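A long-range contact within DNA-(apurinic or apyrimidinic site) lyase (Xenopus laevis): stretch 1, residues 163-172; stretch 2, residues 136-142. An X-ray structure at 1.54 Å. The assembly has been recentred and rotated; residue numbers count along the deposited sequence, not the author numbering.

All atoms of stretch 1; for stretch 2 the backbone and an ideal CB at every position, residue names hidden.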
# COMPACT_ATOMS: atom_id res chain seq x y z
N LEU A 163 -8.22 12.29 2.04
CA LEU A 163 -6.86 12.60 2.49
C LEU A 163 -5.80 11.93 1.62
O LEU A 163 -4.75 12.54 1.30
CB LEU A 163 -6.69 12.18 3.96
CG LEU A 163 -5.33 12.47 4.63
CD1 LEU A 163 -5.14 13.96 4.64
CD2 LEU A 163 -5.35 11.89 6.05
N LEU A 164 -5.99 10.68 1.26
CA LEU A 164 -5.07 9.97 0.38
C LEU A 164 -4.92 10.68 -0.94
O LEU A 164 -3.80 10.89 -1.41
CB LEU A 164 -5.58 8.55 0.19
CG LEU A 164 -4.86 7.71 -0.87
CD1 LEU A 164 -3.38 7.54 -0.53
CD2 LEU A 164 -5.56 6.35 -0.94
N GLN A 165 -6.04 11.09 -1.56
CA GLN A 165 -5.96 11.84 -2.81
C GLN A 165 -5.19 13.13 -2.63
O GLN A 165 -4.33 13.49 -3.47
CB GLN A 165 -7.36 12.08 -3.37
CG GLN A 165 -7.36 12.88 -4.61
CD GLN A 165 -8.68 12.87 -5.31
OE1 GLN A 165 -9.69 12.49 -4.74
NE2 GLN A 165 -8.68 13.35 -6.56
N THR A 166 -5.52 13.87 -1.58
CA THR A 166 -4.85 15.15 -1.34
C THR A 166 -3.35 14.95 -1.25
O THR A 166 -2.57 15.70 -1.85
CB THR A 166 -5.39 15.76 -0.05
OG1 THR A 166 -6.78 16.08 -0.21
CG2 THR A 166 -4.68 17.09 0.25
N ARG A 167 -2.91 13.97 -0.48
CA ARG A 167 -1.48 13.80 -0.28
C ARG A 167 -0.79 13.32 -1.55
O ARG A 167 0.28 13.81 -1.91
CB ARG A 167 -1.23 12.82 0.87
CG ARG A 167 0.26 12.62 1.16
CD ARG A 167 0.88 13.90 1.69
NE ARG A 167 2.31 13.80 2.00
CZ ARG A 167 2.79 13.21 3.09
NH1 ARG A 167 1.99 12.63 3.94
NH2 ARG A 167 4.11 13.19 3.32
N ALA A 168 -1.37 12.32 -2.22
CA ALA A 168 -0.73 11.74 -3.40
C ALA A 168 -0.60 12.76 -4.50
O ALA A 168 0.45 12.83 -5.17
CB ALA A 168 -1.53 10.54 -3.86
N GLU A 169 -1.64 13.58 -4.72
CA GLU A 169 -1.57 14.61 -5.75
C GLU A 169 -0.58 15.71 -5.37
O GLU A 169 0.09 16.27 -6.26
CB GLU A 169 -2.97 15.15 -6.04
CG GLU A 169 -3.81 14.06 -6.69
CD GLU A 169 -5.19 14.52 -7.11
OE1 GLU A 169 -5.56 15.71 -6.91
OE2 GLU A 169 -5.91 13.67 -7.64
N ALA A 170 -0.43 16.00 -4.08
CA ALA A 170 0.52 17.05 -3.71
C ALA A 170 1.95 16.57 -3.91
O ALA A 170 2.80 17.34 -4.41
CB ALA A 170 0.33 17.46 -2.25
N ILE A 171 2.22 15.32 -3.59
CA ILE A 171 3.57 14.79 -3.85
C ILE A 171 3.82 14.82 -5.35
O ILE A 171 4.89 15.24 -5.81
CB ILE A 171 3.73 13.38 -3.27
CG1 ILE A 171 3.62 13.45 -1.74
CG2 ILE A 171 5.03 12.74 -3.72
CD1 ILE A 171 3.38 12.07 -1.07
N LEU A 172 2.83 14.41 -6.14
CA LEU A 172 3.01 14.34 -7.59
C LEU A 172 3.23 15.72 -8.17
O LEU A 172 4.08 15.91 -9.06
CB LEU A 172 1.80 13.68 -8.23
CG LEU A 172 1.82 13.46 -9.74
CD1 LEU A 172 2.92 12.43 -10.00
CD2 LEU A 172 0.45 13.00 -10.24
N UNK A 136 10.70 8.54 -6.87
CA UNK A 136 9.49 7.71 -6.86
C UNK A 136 9.03 7.59 -5.42
O UNK A 136 9.78 7.09 -4.56
CB UNK A 136 9.74 6.33 -7.48
N UNK A 137 7.81 8.04 -5.15
CA UNK A 137 7.24 7.89 -3.82
C UNK A 137 6.23 6.76 -3.85
O UNK A 137 5.32 6.76 -4.68
CB UNK A 137 6.59 9.19 -3.34
N UNK A 138 6.38 5.79 -2.94
CA UNK A 138 5.51 4.65 -2.78
C UNK A 138 4.64 4.86 -1.55
O UNK A 138 5.15 5.03 -0.43
CB UNK A 138 6.32 3.36 -2.67
N UNK A 139 3.32 4.89 -1.76
CA UNK A 139 2.35 5.10 -0.71
C UNK A 139 1.63 3.80 -0.50
O UNK A 139 0.84 3.40 -1.36
CB UNK A 139 1.38 6.23 -1.05
N UNK A 140 1.87 3.16 0.63
CA UNK A 140 1.38 1.81 0.96
C UNK A 140 0.20 2.00 1.92
O UNK A 140 0.39 2.50 3.04
CB UNK A 140 2.47 0.94 1.58
N UNK A 141 -1.02 1.64 1.49
CA UNK A 141 -2.25 1.95 2.26
C UNK A 141 -3.10 0.74 2.53
O UNK A 141 -3.21 -0.19 1.71
CB UNK A 141 -3.10 2.99 1.52
N UNK A 142 -3.72 0.72 3.73
CA UNK A 142 -4.74 -0.24 4.13
C UNK A 142 -5.98 0.56 4.44
O UNK A 142 -6.11 1.08 5.54
CB UNK A 142 -4.30 -1.09 5.32

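The helix 163-172 lies over the strand 136-142 in nearly antiparallel fashion, the axes making an angle of 172° and approaching to 10.2 Å. One turn of helix after another presents Leu164, Ala168 and Ile171 to the strand, an apolar row without charge or strong hydrogen-bonding groups. Along the strand, extended backbone angles make the CA-to-CB bonds alternate, so that 137, 139 and 141 point toward the helix.

Position 136 points away from the helix, and its ideal CB has nothing of stretch 1 within 5.5 Å; the helix therefore sets no preference. The residue is Leu136, which makes no contact with the helix.

Position 137 is the most confined, its ideal CB lying 3.9 Å from CG2 of Ile171. Little depth remains, and its phi/psi of -104/127 is compatible with beta-branched residues; valine, threonine, alanine or serine would all be reasonable. The residue is Thr137, with chi1 in the m well. Its OG1 packs 3.6 Å from CG2 of Ile171, a van der Waals contact with a methyl group that offers the hydroxyl no hydrogen bond; OG1 finds its partner elsewhere in the structure.

Position 138 turns from the helix and receives no guidance from it. Val138 occupies it and makes no contact.

At 139 the ideal CB is still 5.0 Å from the nearest helix atom, CD1 of Leu164, while the short side chain of Ala168 leaves room between Leu164 and Ile171. A longer apolar side chain, such as isoleucine, leucine or methionine, would fill that space. Ile139, with chi angles m and t, does so and has the largest covered area of the strand residues. Its CD1 reaches 3.9 Å from CB of Ala168 and 4.1 Å from CD1 of Ile171, while its CG2 lies 4.0 Å from CD1 of Leu164.

Position 140 again faces elsewhere, and polar or apolar groups are equally allowed by stretch 1. The residue is Asn140, whose amide is hydrogen-bonded elsewhere in the structure.

Position 141 has Leu164 as its neighbor, with CD2 of that residue 4.8 Å from the ideal CB. An apolar side chain of modest length, valine, isoleucine or leucine, would meet it. Val141 has chi1 in the m well and brings CG1 to 3.9 Å from CD1 of Leu164.

Position 142 lies out of reach, so even a large ring is not restricted by the helix; it is Tyr142.

Stretch 2 136-142: LTVINVY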
# COMPACT_ATOMS: atom_id res chain seq x y z
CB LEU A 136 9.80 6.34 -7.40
CG LEU A 136 8.72 5.31 -7.27
CD1 LEU A 136 7.52 5.68 -8.12
CD2 LEU A 136 9.21 3.92 -7.70
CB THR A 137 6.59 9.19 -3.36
OG1 THR A 137 7.57 10.23 -3.34
CG2 THR A 137 6.10 9.06 -1.92
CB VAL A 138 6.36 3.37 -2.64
CG1 VAL A 138 5.50 2.20 -2.36
CG2 VAL A 138 7.20 3.15 -3.87
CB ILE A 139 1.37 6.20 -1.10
CG1 ILE A 139 2.12 7.46 -1.53
CG2 ILE A 139 0.43 6.50 0.06
CD1 ILE A 139 1.21 8.65 -1.92
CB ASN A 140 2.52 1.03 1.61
CG ASN A 140 2.12 -0.30 2.18
OD1 ASN A 140 0.99 -0.72 1.98
ND2 ASN A 140 3.03 -0.94 2.89
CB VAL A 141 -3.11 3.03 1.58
CG1 VAL A 141 -2.37 4.31 1.47
CG2 VAL A 141 -3.55 2.61 0.16
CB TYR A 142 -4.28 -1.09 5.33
CG TYR A 142 -5.28 -2.08 5.88
CD1 TYR A 142 -6.04 -2.87 5.04
CD2 TYR A 142 -5.48 -2.22 7.23
CE1 TYR A 142 -6.99 -3.78 5.54
CE2 TYR A 142 -6.40 -3.11 7.74
CZ TYR A 142 -7.15 -3.90 6.90
OH TYR A 142 -8.08 -4.78 7.42
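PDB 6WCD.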